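Local coordinates for Serine/threonine protein kinase (PDB 4ESQ) that forms the extracellular sensor domain of PknH, a membrane receptor kinase of Mycobacterium tuberculosis that probably phosphorylates proteins on serine and threonine, at residues S160-V165 with K186-V191; T68-L73 with A89-P94; T105-W110 with P139-I144. All coordinates share one frame; numbering follows the deposited sequence.

Contact 1: residues S160-V165 with K186-V191; sequences SVANNV and KIVDKV
Ala162 and Val188 are the nearest CA pair, 6.1 Å apart, between the end of strand 154-162 and helix 179-192, two elements that run nearly parallel here, 13° between their directions. This is helix-on-sheet packing at the tip of a beta hairpin with a two-residue loop: a type II' turn from Ala162 to Val165, with Asn163 and Asn164 at its corners, reverses the chain into strand 165-173. The contact is almost wholly aliphatic. Val188 straddles the strand end, its CG1 meeting Ala162 CB while CG2 reaches back to Ser160, 4.0 Å from OG. That hydroxyl is hydrogen-bonded to Thr140 OG1, so it meets the valine as a neighbour and finds its polar partner in the loop just ahead of strand 141-147. One helical turn on, Val191 puts CG1 anti to its backbone N (chi1 171°), and this methyl lies 3.6 Å from both CB and O of Ala162, with Asn163 CB a little farther off. Its other methyl, CG2, turns to Val165 CG1 at the far end of the turn at 4.3 Å, so one valine side chain touches both arms of the hairpin. Val161, pointing the other way, packs on helix 96-111. The polar link is made through a water: Asn163 ND2, which also binds Gln3 O, donates to it at 2.8 Å, and the water donates in turn to Val191 O, likewise at 2.8 Å.

Contact 2: residues T68-L73 with A89-P94; sequences TAINGL and AVVAFP
Ile70 and Val91 face each other as a non-hydrogen-bonded pair, CA to CA 4.4 Å, between strands that run antiparallel at 173°. The hydrogen-bonded pairs Ala69 with Ala92 and Asn71 with Val90 flank them. Asn71 and Val90 exchange two bonds, each N to O at 2.9 Å, whereas the Ala92 amide donates to Ala69 O and the return carbonyl, Ala92 O, is taken by Thr68 N at 2.8 Å, almost straight at the hydrogen (173°). Thr68 continues this grip outward. Its CB stands 4.1 Å from Ala92 O; from there OG1, set between backbone N and carbonyl carbon (chi1 59°), gives the same oxygen a second, weak bond at 3.3 Å and rests on Ala92 CB. The other branch, CG2, ends against the Pro94 ring, 3.9 Å from CG and CD. Farther along the strand, Ile70 CG1 meets Val91 CG2 at 3.9 Å, the two side chains crossing obliquely on the same face as Ala89 CB. Val91 and Ala89 turn their backbone bonds to strand 165-173, so strand 84-92 is interior. Hydrogen-bonded pairs alternating with non-hydrogen-bonded ones, regular from Ala69 to Gly72, make the ladder of an antiparallel beta hairpin, that of strands 69-76 and 84-92.

Contact 3: residues T105-W110 with P139-I144; sequences TSADKW and PTITVI
Trp110 and Ile141 carry this contact, a tryptophan of helix 96-111 laid against an isoleucine at the start of strand 141-147. The axes of helix 105-110 and strand 141-144 lie at 28° and come no nearer than 9.6 Å, a gap filled by side chains.

The aromatic part is a CH-pi contact. Ile141 CD1 sits over one face of the indole, 3.6 Å from the centroid of the six-membered ring and 13° off its normal. The methyl stands slightly off centre, nearer the CD2, CE3 and CZ3 side, with Trp110 CE3 its closest ring atom, while Ile141 CG1 comes 3.6 Å from Trp110 CZ3. The branch gets there because CG1 stands between the backbone N and the carbonyl carbon (chi1 54°) and CD1 then extends from it in the anti position. At the edge of the ring, near its plane, Thr142 CA lies 4.1 Å from Trp110 CZ3. Val143 CG1 approaches obliquely, 3.8 Å from Trp110 CE3, so three consecutive strand residues border the benzo half of the indole.

The purely aliphatic part lies one helical turn back. Ile141 CG2 meets Ala107 CB at 4.0 Å, and Ile141 CD1 also touches Ser106 CB, wedging between the helix backbone and the indole. The hydroxyl of Ser106 is hydrogen-bonded to Phe102 O of its own helix, and it is CB of this serine that meets the isoleucine.

Around the contact, strand 154-162 pairs with strand 141-147 through Ile141 to Met159 and Val143 to Arg157, and the side chains of Ser106 and Trp110 touch those same two residues, Met159 and Arg157. Val134, from a loop, adds to the tryptophan's surroundings. Helix 96-111 therefore packs across two neighbouring strands of the antiparallel sheet.

Overall arrangement
From the N terminus, contact 2 first closes the hairpin of strands 69-76 and 84-92. Contact 3 then closes a longer loop, bringing helix 96-111 against strand 141-147. Contact 1 is last, folding helix 179-192 back onto the tip of the hairpin of strands 154-162 and 165-173. All three are in series, none nested or crossed, on one antiparallel sheet. Contact 1 meets contact 2 where Asn164 O lies 2.9 Å from Phe93 N and Ile187 packs on Val90, and contact 3 where Ser160 and Val161 touch Thr140 and Pro139, just ahead of the neighbouring strand. Contacts 2 and 3 stay about 8 Å apart at their nearest atoms, linked by the short run from strand 84-92 into helix 96-111.

Contact 1: residues S160-V165 with K186-V191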
ATOM      1  N   SER A 160       1.295  -7.569   2.356  1.00  9.96           N
ATOM      2  CA  SER A 160       1.217  -8.925   2.879  1.00 11.67           C
ATOM      3  C   SER A 160       0.367  -9.764   1.939  1.00 11.56           C
ATOM      4  O   SER A 160      -0.145  -9.272   0.924  1.00 10.73           O
ATOM      5  CB  SER A 160       0.636  -8.933   4.297  1.00 14.11           C
ATOM      6  OG  SER A 160       0.965 -10.143   4.987  1.00 14.38           O
ATOM      7  N   VAL A 161       0.222 -11.039   2.273  1.00 11.85           N
ATOM      8  CA  VAL A 161      -0.584 -11.940   1.473  1.00 10.52           C
ATOM      9  C   VAL A 161      -1.252 -12.924   2.409  1.00 11.77           C
ATOM     10  O   VAL A 161      -0.650 -13.372   3.389  1.00 13.92           O
ATOM     11  CB  VAL A 161       0.263 -12.684   0.425  1.00 12.27           C
ATOM     12  CG1 VAL A 161       1.555 -13.201   1.054  1.00 15.58           C
ATOM     13  CG2 VAL A 161      -0.531 -13.824  -0.216  1.00 14.57           C
ATOM     14  N   ALA A 162      -2.510 -13.225   2.117  1.00 13.30           N
ATOM     15  CA  ALA A 162      -3.234 -14.288   2.801  1.00 12.59           C
ATOM     16  C   ALA A 162      -4.129 -14.931   1.751  1.00 14.50           C
ATOM     17  O   ALA A 162      -4.749 -14.229   0.953  1.00 11.71           O
ATOM     18  CB  ALA A 162      -4.055 -13.732   3.934  1.00 13.64           C
ATOM     19  N   ASN A 163      -4.187 -16.259   1.735  1.00 14.20           N
ATOM     20  CA  ASN A 163      -4.945 -16.949   0.697  1.00 12.60           C
ATOM     21  C   ASN A 163      -4.460 -16.453  -0.667  1.00 14.97           C
ATOM     22  O   ASN A 163      -3.254 -16.384  -0.900  1.00 15.03           O
ATOM     23  CB  ASN A 163      -6.452 -16.714   0.877  1.00 13.24           C
ATOM     24  CG  ASN A 163      -7.296 -17.844   0.307  1.00 18.13           C
ATOM     25  OD1 ASN A 163      -6.842 -18.598  -0.558  1.00 15.13           O
ATOM     26  ND2 ASN A 163      -8.538 -17.956   0.781  1.00 13.51           N
ATOM     27  N   ASN A 164      -5.391 -16.110  -1.559  1.00 13.22           N
ATOM     28  CA  ASN A 164      -5.044 -15.637  -2.898  1.00 15.22           C
ATOM     29  C   ASN A 164      -5.053 -14.115  -3.002  1.00 13.56           C
ATOM     30  O   ASN A 164      -5.155 -13.566  -4.104  1.00 12.68           O
ATOM     31  CB  ASN A 164      -6.027 -16.194  -3.930  1.00 15.30           C
ATOM     32  CG  ASN A 164      -7.452 -15.766  -3.651  1.00 15.94           C
ATOM     33  OD1 ASN A 164      -7.911 -15.813  -2.510  1.00 15.63           O
ATOM     34  ND2 ASN A 164      -8.153 -15.323  -4.687  1.00 13.60           N
ATOM     35  N   VAL A 165      -4.959 -13.435  -1.863  1.00 11.38           N
ATOM     36  CA  VAL A 165      -5.134 -11.984  -1.845  1.00 12.66           C
ATOM     37  C   VAL A 165      -3.878 -11.277  -1.361  1.00 11.51           C
ATOM     38  O   VAL A 165      -3.340 -11.611  -0.311  1.00 13.70           O
ATOM     39  CB  VAL A 165      -6.307 -11.568  -0.927  1.00 11.56           C
ATOM     40  CG1 VAL A 165      -6.433 -10.035  -0.841  1.00 13.01           C
ATOM     41  CG2 VAL A 165      -7.599 -12.185  -1.412  1.00 12.61           C
ATOM     42  N   LYS A 186      -4.801  -6.083   9.992  1.00  9.80           N
ATOM     43  CA  LYS A 186      -6.248  -6.107  10.171  1.00 10.86           C
ATOM     44  C   LYS A 186      -6.963  -6.609   8.909  1.00 12.85           C
ATOM     45  O   LYS A 186      -7.920  -7.376   8.997  1.00 11.06           O
ATOM     46  CB  LYS A 186      -6.768  -4.738  10.614  1.00 12.70           C
ATOM     47  CG  LYS A 186      -6.283  -4.348  12.021  1.00 12.93           C
ATOM     48  CD  LYS A 186      -6.663  -2.926  12.386  1.00 15.31           C
ATOM     49  CE  LYS A 186      -6.231  -2.583  13.820  1.00 18.71           C
ATOM     50  NZ  LYS A 186      -6.933  -3.422  14.835  1.00 19.23           N
ATOM     51  N   ILE A 187      -6.490  -6.190   7.742  1.00  9.64           N
ATOM     52  CA  ILE A 187      -7.040  -6.709   6.491  1.00  9.36           C
ATOM     53  C   ILE A 187      -6.784  -8.215   6.348  1.00 11.01           C
ATOM     54  O   ILE A 187      -7.658  -8.964   5.919  1.00 10.72           O
ATOM     55  CB  ILE A 187      -6.497  -5.931   5.278  1.00 13.30           C
ATOM     56  CG1 ILE A 187      -6.944  -4.475   5.359  1.00 14.16           C
ATOM     57  CG2 ILE A 187      -6.979  -6.578   3.962  1.00 10.86           C
ATOM     58  CD1 ILE A 187      -6.221  -3.531   4.368  1.00 11.59           C
ATOM     59  N   VAL A 188      -5.592  -8.666   6.729  1.00 10.84           N
ATOM     60  CA  VAL A 188      -5.285 -10.092   6.680  1.00  8.96           C
ATOM     61  C   VAL A 188      -6.249 -10.879   7.571  1.00 12.23           C
ATOM     62  O   VAL A 188      -6.694 -11.965   7.197  1.00 13.05           O
ATOM     63  CB  VAL A 188      -3.838 -10.360   7.099  1.00 10.45           C
ATOM     64  CG1 VAL A 188      -3.641 -11.823   7.477  1.00 17.54           C
ATOM     65  CG2 VAL A 188      -2.878  -9.930   5.995  1.00 13.09           C
ATOM     66  N   ASP A 189      -6.583 -10.331   8.738  1.00 11.87           N
ATOM     67  CA  ASP A 189      -7.555 -10.995   9.617  1.00 13.67           C
ATOM     68  C   ASP A 189      -8.914 -11.127   8.926  1.00 15.01           C
ATOM     69  O   ASP A 189      -9.616 -12.123   9.111  1.00 13.93           O
ATOM     70  CB  ASP A 189      -7.720 -10.251  10.946  1.00 14.88           C
ATOM     71  CG  ASP A 189      -6.527 -10.420  11.870  1.00 16.75           C
ATOM     72  OD1 ASP A 189      -5.773 -11.397  11.714  1.00 20.19           O
ATOM     73  OD2 ASP A 189      -6.357  -9.578  12.774  1.00 22.68           O
ATOM     74  N   LYS A 190      -9.291 -10.123   8.138  1.00 13.38           N
ATOM     75  CA  LYS A 190     -10.551 -10.197   7.397  1.00 12.23           C
ATOM     76  C   LYS A 190     -10.478 -11.252   6.293  1.00 12.45           C
ATOM     77  O   LYS A 190     -11.456 -11.953   6.038  1.00 13.97           O
ATOM     78  CB  LYS A 190     -10.954  -8.829   6.829  1.00 11.39           C
ATOM     79  CG  LYS A 190     -11.319  -7.807   7.918  1.00 11.95           C
ATOM     80  CD  LYS A 190     -12.017  -6.577   7.341  1.00 12.58           C
ATOM     81  CE  LYS A 190     -12.300  -5.531   8.439  1.00 12.46           C
ATOM     82  NZ  LYS A 190     -13.051  -4.365   7.890  1.00 16.46           N
ATOM     83  N   VAL A 191      -9.326 -11.377   5.637  1.00 11.45           N
ATOM     84  CA  VAL A 191      -9.166 -12.430   4.629  1.00 11.36           C
ATOM     85  C   VAL A 191      -9.331 -13.786   5.302  1.00 13.58           C
ATOM     86  O   VAL A 191     -10.022 -14.677   4.792  1.00 16.54           O
ATOM     87  CB  VAL A 191      -7.774 -12.396   3.951  1.00 10.71           C
ATOM     88  CG1 VAL A 191      -7.576 -13.633   3.077  1.00 12.31           C
ATOM     89  CG2 VAL A 191      -7.596 -11.125   3.144  1.00 12.79           C
TER
HETATM   90  O   HOH W   1      -9.541 -17.008   3.258  1.00 22.01           O

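Contact 2: residues T68-L73 with A89-P94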
ATOM      1  N   THR A  68      -6.265 -10.623 -10.908  1.00 12.47           N
ATOM      2  CA  THR A  68      -7.556 -10.654 -11.588  1.00 12.99           C
ATOM      3  C   THR A  68      -8.439  -9.459 -11.244  1.00 16.64           C
ATOM      4  O   THR A  68      -9.322  -9.080 -12.025  1.00 14.64           O
ATOM      5  CB  THR A  68      -8.296 -11.957 -11.281  1.00 19.93           C
ATOM      6  OG1 THR A  68      -8.495 -12.071  -9.866  1.00 18.92           O
ATOM      7  CG2 THR A  68      -7.468 -13.143 -11.766  1.00 20.57           C
ATOM      8  N   ALA A  69      -8.208  -8.863 -10.076  1.00 12.63           N
ATOM      9  CA  ALA A  69      -9.045  -7.760  -9.629  1.00 10.89           C
ATOM     10  C   ALA A  69      -8.361  -6.994  -8.510  1.00 11.24           C
ATOM     11  O   ALA A  69      -7.541  -7.543  -7.790  1.00 11.38           O
ATOM     12  CB  ALA A  69     -10.404  -8.270  -9.167  1.00 13.00           C
ATOM     13  N   ILE A  70      -8.698  -5.717  -8.386  1.00 11.52           N
ATOM     14  CA  ILE A  70      -8.171  -4.879  -7.307  1.00  9.80           C
ATOM     15  C   ILE A  70      -9.303  -4.034  -6.730  1.00 12.24           C
ATOM     16  O   ILE A  70     -10.163  -3.535  -7.466  1.00 11.67           O
ATOM     17  CB  ILE A  70      -6.985  -3.989  -7.808  1.00 10.48           C
ATOM     18  CG1 ILE A  70      -6.488  -3.013  -6.725  1.00 12.58           C
ATOM     19  CG2 ILE A  70      -7.366  -3.243  -9.084  1.00 12.75           C
ATOM     20  CD1 ILE A  70      -7.196  -1.642  -6.716  1.00 14.28           C
ATOM     21  N   ASN A  71      -9.322  -3.894  -5.408  1.00 12.12           N
ATOM     22  CA  ASN A  71     -10.267  -2.991  -4.766  1.00 12.57           C
ATOM     23  C   ASN A  71      -9.557  -2.165  -3.712  1.00 12.72           C
ATOM     24  O   ASN A  71      -8.852  -2.709  -2.856  1.00 12.65           O
ATOM     25  CB  ASN A  71     -11.442  -3.761  -4.149  1.00 12.68           C
ATOM     26  CG  ASN A  71     -12.651  -2.870  -3.862  1.00 12.13           C
ATOM     27  OD1 ASN A  71     -12.799  -2.333  -2.763  1.00 15.42           O
ATOM     28  ND2 ASN A  71     -13.529  -2.725  -4.853  1.00 11.00           N
ATOM     29  N   GLY A  72      -9.726  -0.848  -3.775  1.00 11.45           N
ATOM     30  CA  GLY A  72      -9.036   0.020  -2.836  1.00 10.67           C
ATOM     31  C   GLY A  72      -9.810   1.258  -2.429  1.00 12.49           C
ATOM     32  O   GLY A  72     -10.859   1.567  -2.997  1.00 11.24           O
ATOM     33  N   LEU A  73      -9.262   1.971  -1.451  1.00 12.55           N
ATOM     34  CA  LEU A  73      -9.835   3.226  -0.961  1.00 12.54           C
ATOM     35  C   LEU A  73      -8.736   4.165  -0.497  1.00 14.22           C
ATOM     36  O   LEU A  73      -7.758   3.741   0.126  1.00 12.92           O
ATOM     37  CB  LEU A  73     -10.761   2.957   0.227  1.00 12.86           C
ATOM     38  CG  LEU A  73     -12.158   2.392  -0.007  1.00 20.16           C
ATOM     39  CD1 LEU A  73     -12.806   2.061   1.343  1.00 17.25           C
ATOM     40  CD2 LEU A  73     -13.025   3.379  -0.810  1.00 14.72           C
ATOM     41  N   ALA A  89      -5.487  -1.228  -0.318  1.00  9.77           N
ATOM     42  CA  ALA A  89      -5.983  -2.000  -1.447  1.00 10.11           C
ATOM     43  C   ALA A  89      -5.776  -3.486  -1.226  1.00 12.76           C
ATOM     44  O   ALA A  89      -4.826  -3.904  -0.557  1.00 10.27           O
ATOM     45  CB  ALA A  89      -5.283  -1.570  -2.721  1.00  9.37           C
ATOM     46  N   VAL A  90      -6.678  -4.275  -1.805  1.00 10.05           N
ATOM     47  CA  VAL A  90      -6.526  -5.721  -1.859  1.00 10.07           C
ATOM     48  C   VAL A  90      -6.579  -6.173  -3.309  1.00 12.41           C
ATOM     49  O   VAL A  90      -7.345  -5.646  -4.123  1.00 10.72           O
ATOM     50  CB  VAL A  90      -7.591  -6.441  -1.035  1.00 10.05           C
ATOM     51  CG1 VAL A  90      -7.265  -6.298   0.449  1.00 11.72           C
ATOM     52  CG2 VAL A  90      -8.974  -5.869  -1.338  1.00  9.77           C
ATOM     53  N   VAL A  91      -5.754  -7.155  -3.632  1.00 10.45           N
ATOM     54  CA  VAL A  91      -5.612  -7.583  -5.011  1.00  9.70           C
ATOM     55  C   VAL A  91      -5.808  -9.091  -5.068  1.00 11.52           C
ATOM     56  O   VAL A  91      -5.124  -9.833  -4.355  1.00 13.24           O
ATOM     57  CB  VAL A  91      -4.228  -7.208  -5.576  1.00 10.20           C
ATOM     58  CG1 VAL A  91      -4.116  -7.649  -7.031  1.00 12.22           C
ATOM     59  CG2 VAL A  91      -3.974  -5.692  -5.438  1.00 12.97           C
ATOM     60  N   ALA A  92      -6.749  -9.537  -5.895  1.00 11.05           N
ATOM     61  CA  ALA A  92      -7.035 -10.965  -6.026  1.00 11.44           C
ATOM     62  C   ALA A  92      -6.173 -11.580  -7.110  1.00 12.81           C
ATOM     63  O   ALA A  92      -5.929 -10.964  -8.144  1.00 14.25           O
ATOM     64  CB  ALA A  92      -8.502 -11.192  -6.345  1.00 13.26           C
ATOM     65  N   PHE A  93      -5.722 -12.804  -6.855  1.00 11.47           N
ATOM     66  CA  PHE A  93      -4.988 -13.603  -7.825  1.00  9.88           C
ATOM     67  C   PHE A  93      -5.715 -14.934  -7.955  1.00 13.74           C
ATOM     68  O   PHE A  93      -6.526 -15.276  -7.112  1.00 13.56           O
ATOM     69  CB  PHE A  93      -3.563 -13.839  -7.335  1.00 10.19           C
ATOM     70  CG  PHE A  93      -2.692 -12.619  -7.409  1.00 10.07           C
ATOM     71  CD1 PHE A  93      -2.748 -11.644  -6.424  1.00 12.89           C
ATOM     72  CD2 PHE A  93      -1.813 -12.457  -8.466  1.00 11.95           C
ATOM     73  CE1 PHE A  93      -1.938 -10.519  -6.496  1.00 11.43           C
ATOM     74  CE2 PHE A  93      -1.003 -11.336  -8.549  1.00 11.95           C
ATOM     75  CZ  PHE A  93      -1.068 -10.360  -7.556  1.00 12.80           C
ATOM     76  N   PRO A  94      -5.433 -15.686  -9.023  1.00 17.83           N
ATOM     77  CA  PRO A  94      -6.142 -16.957  -9.214  1.00 17.24           C
ATOM     78  C   PRO A  94      -5.820 -17.975  -8.125  1.00 20.18           C
ATOM     79  O   PRO A  94      -6.681 -18.771  -7.753  1.00 22.14           O
ATOM     80  CB  PRO A  94      -5.627 -17.448 -10.567  1.00 18.06           C
ATOM     81  CG  PRO A  94      -5.139 -16.228 -11.257  1.00 23.90           C
ATOM     82  CD  PRO A  94      -4.628 -15.308 -10.192  1.00 16.92           C
TER

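Contact 3: residues T105-W110 with P139-I144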
ATOM      1  N   THR A 105       8.428 -11.028  -5.162  1.00 10.38           N
ATOM      2  CA  THR A 105       9.024 -10.113  -6.122  1.00 13.69           C
ATOM      3  C   THR A 105       9.114  -8.733  -5.501  1.00 12.88           C
ATOM      4  O   THR A 105      10.130  -8.054  -5.627  1.00 14.16           O
ATOM      5  CB  THR A 105       8.214 -10.039  -7.420  1.00 12.40           C
ATOM      6  OG1 THR A 105       8.377 -11.261  -8.153  1.00 14.88           O
ATOM      7  CG2 THR A 105       8.694  -8.891  -8.275  1.00 16.73           C
ATOM      8  N   SER A 106       8.038  -8.309  -4.844  1.00 12.13           N
ATOM      9  CA  SER A 106       8.042  -6.997  -4.207  1.00 10.93           C
ATOM     10  C   SER A 106       9.166  -6.893  -3.185  1.00 11.12           C
ATOM     11  O   SER A 106       9.865  -5.885  -3.119  1.00 13.05           O
ATOM     12  CB  SER A 106       6.691  -6.701  -3.561  1.00 13.23           C
ATOM     13  OG  SER A 106       5.682  -6.621  -4.549  1.00 13.04           O
ATOM     14  N   ALA A 107       9.344  -7.937  -2.386  1.00 12.54           N
ATOM     15  CA  ALA A 107      10.419  -7.943  -1.410  1.00 12.77           C
ATOM     16  C   ALA A 107      11.786  -7.745  -2.086  1.00 16.20           C
ATOM     17  O   ALA A 107      12.620  -6.982  -1.591  1.00 12.90           O
ATOM     18  CB  ALA A 107      10.390  -9.215  -0.578  1.00 13.93           C
ATOM     19  N   ASP A 108      12.019  -8.417  -3.217  1.00 14.76           N
ATOM     20  CA  ASP A 108      13.275  -8.205  -3.955  1.00 18.43           C
ATOM     21  C   ASP A 108      13.463  -6.765  -4.386  1.00 18.66           C
ATOM     22  O   ASP A 108      14.554  -6.208  -4.264  1.00 25.58           O
ATOM     23  CB  ASP A 108      13.382  -9.074  -5.212  1.00 20.82           C
ATOM     24  CG  ASP A 108      14.457  -8.550  -6.195  1.00 29.52           C
ATOM     25  OD1 ASP A 108      15.665  -8.792  -5.960  1.00 23.57           O
ATOM     26  OD2 ASP A 108      14.106  -7.878  -7.199  1.00 27.69           O
ATOM     27  N   LYS A 109      12.405  -6.167  -4.920  1.00 12.76           N
ATOM     28  CA  LYS A 109      12.510  -4.807  -5.407  1.00 14.87           C
ATOM     29  C   LYS A 109      12.692  -3.832  -4.250  1.00 15.82           C
ATOM     30  O   LYS A 109      13.527  -2.931  -4.329  1.00 15.95           O
ATOM     31  CB  LYS A 109      11.299  -4.426  -6.261  1.00 14.71           C
ATOM     32  CG  LYS A 109      11.219  -5.227  -7.573  1.00 14.47           C
ATOM     33  CD  LYS A 109      10.018  -4.819  -8.411  1.00 15.43           C
ATOM     34  CE  LYS A 109      10.090  -5.436  -9.804  1.00 17.09           C
ATOM     35  NZ  LYS A 109       8.923  -5.043 -10.653  1.00 17.72           N
ATOM     36  N   TRP A 110      11.929  -4.007  -3.170  1.00 12.52           N
ATOM     37  CA  TRP A 110      12.011  -3.037  -2.082  1.00 11.47           C
ATOM     38  C   TRP A 110      13.389  -3.049  -1.430  1.00 15.63           C
ATOM     39  O   TRP A 110      13.875  -2.013  -0.964  1.00 15.63           O
ATOM     40  CB  TRP A 110      10.939  -3.274  -1.019  1.00 11.19           C
ATOM     41  CG  TRP A 110       9.521  -3.063  -1.455  1.00 13.54           C
ATOM     42  CD1 TRP A 110       9.045  -2.973  -2.743  1.00 11.70           C
ATOM     43  CD2 TRP A 110       8.378  -2.940  -0.595  1.00 12.63           C
ATOM     44  NE1 TRP A 110       7.674  -2.797  -2.725  1.00 13.79           N
ATOM     45  CE2 TRP A 110       7.243  -2.769  -1.422  1.00 13.60           C
ATOM     46  CE3 TRP A 110       8.207  -2.931   0.794  1.00 11.95           C
ATOM     47  CZ2 TRP A 110       5.956  -2.608  -0.902  1.00 13.39           C
ATOM     48  CZ3 TRP A 110       6.927  -2.772   1.308  1.00 15.08           C
ATOM     49  CH2 TRP A 110       5.818  -2.622   0.462  1.00 13.07           C
ATOM     50  N   PRO A 139       4.684 -13.310   6.063  1.00 16.11           N
ATOM     51  CA  PRO A 139       4.946 -12.951   4.669  1.00 14.87           C
ATOM     52  C   PRO A 139       4.759 -11.457   4.436  1.00 17.13           C
ATOM     53  O   PRO A 139       4.380 -11.049   3.339  1.00 19.60           O
ATOM     54  CB  PRO A 139       3.848 -13.708   3.934  1.00 15.34           C
ATOM     55  CG  PRO A 139       2.700 -13.639   4.862  1.00 15.48           C
ATOM     56  CD  PRO A 139       3.267 -13.660   6.269  1.00 16.78           C
ATOM     57  N   THR A 140       4.993 -10.654   5.462  1.00 15.60           N
ATOM     58  CA  THR A 140       4.726  -9.219   5.376  1.00 16.95           C
ATOM     59  C   THR A 140       6.021  -8.454   5.182  1.00 17.00           C
ATOM     60  O   THR A 140       7.051  -8.789   5.776  1.00 17.77           O
ATOM     61  CB  THR A 140       4.030  -8.694   6.658  1.00 17.01           C
ATOM     62  OG1 THR A 140       2.785  -9.376   6.854  1.00 18.10           O
ATOM     63  CG2 THR A 140       3.765  -7.187   6.563  1.00 17.36           C
ATOM     64  N   ILE A 141       5.977  -7.427   4.344  1.00 11.64           N
ATOM     65  CA  ILE A 141       7.092  -6.500   4.237  1.00 11.43           C
ATOM     66  C   ILE A 141       6.604  -5.073   4.508  1.00 11.92           C
ATOM     67  O   ILE A 141       5.488  -4.709   4.142  1.00 12.54           O
ATOM     68  CB  ILE A 141       7.763  -6.563   2.850  1.00 11.39           C
ATOM     69  CG1 ILE A 141       6.721  -6.359   1.753  1.00 10.82           C
ATOM     70  CG2 ILE A 141       8.525  -7.886   2.666  1.00 13.06           C
ATOM     71  CD1 ILE A 141       7.306  -6.345   0.349  1.00 13.55           C
ATOM     72  N   THR A 142       7.444  -4.266   5.150  1.00 14.01           N
ATOM     73  CA  THR A 142       7.127  -2.858   5.356  1.00  9.50           C
ATOM     74  C   THR A 142       8.368  -2.015   5.115  1.00  9.84           C
ATOM     75  O   THR A 142       9.495  -2.495   5.246  1.00 11.71           O
ATOM     76  CB  THR A 142       6.619  -2.553   6.786  1.00 14.90           C
ATOM     77  OG1 THR A 142       7.659  -2.819   7.735  1.00 14.92           O
ATOM     78  CG2 THR A 142       5.384  -3.387   7.125  1.00 16.08           C
ATOM     79  N   VAL A 143       8.158  -0.757   4.770  1.00 12.06           N
ATOM     80  CA  VAL A 143       9.263   0.185   4.663  1.00 12.63           C
ATOM     81  C   VAL A 143       8.714   1.585   4.850  1.00 12.60           C
ATOM     82  O   VAL A 143       7.608   1.885   4.398  1.00 14.21           O
ATOM     83  CB  VAL A 143      10.027   0.061   3.305  1.00 11.11           C
ATOM     84  CG1 VAL A 143       9.136   0.478   2.138  1.00 13.53           C
ATOM     85  CG2 VAL A 143      11.313   0.904   3.326  1.00 13.30           C
ATOM     86  N   ILE A 144       9.475   2.430   5.541  1.00 13.29           N
ATOM     87  CA  ILE A 144       9.086   3.820   5.737  1.00 11.38           C
ATOM     88  C   ILE A 144       9.862   4.720   4.783  1.00 12.81           C
ATOM     89  O   ILE A 144      11.074   4.587   4.640  1.00 14.40           O
ATOM     90  CB  ILE A 144       9.314   4.249   7.200  1.00 19.32           C
ATOM     91  CG1 ILE A 144       8.331   3.515   8.112  1.00 15.34           C
ATOM     92  CG2 ILE A 144       9.136   5.746   7.358  1.00 15.85           C
ATOM     93  CD1 ILE A 144       8.649   3.683   9.573  1.00 17.14           C
TER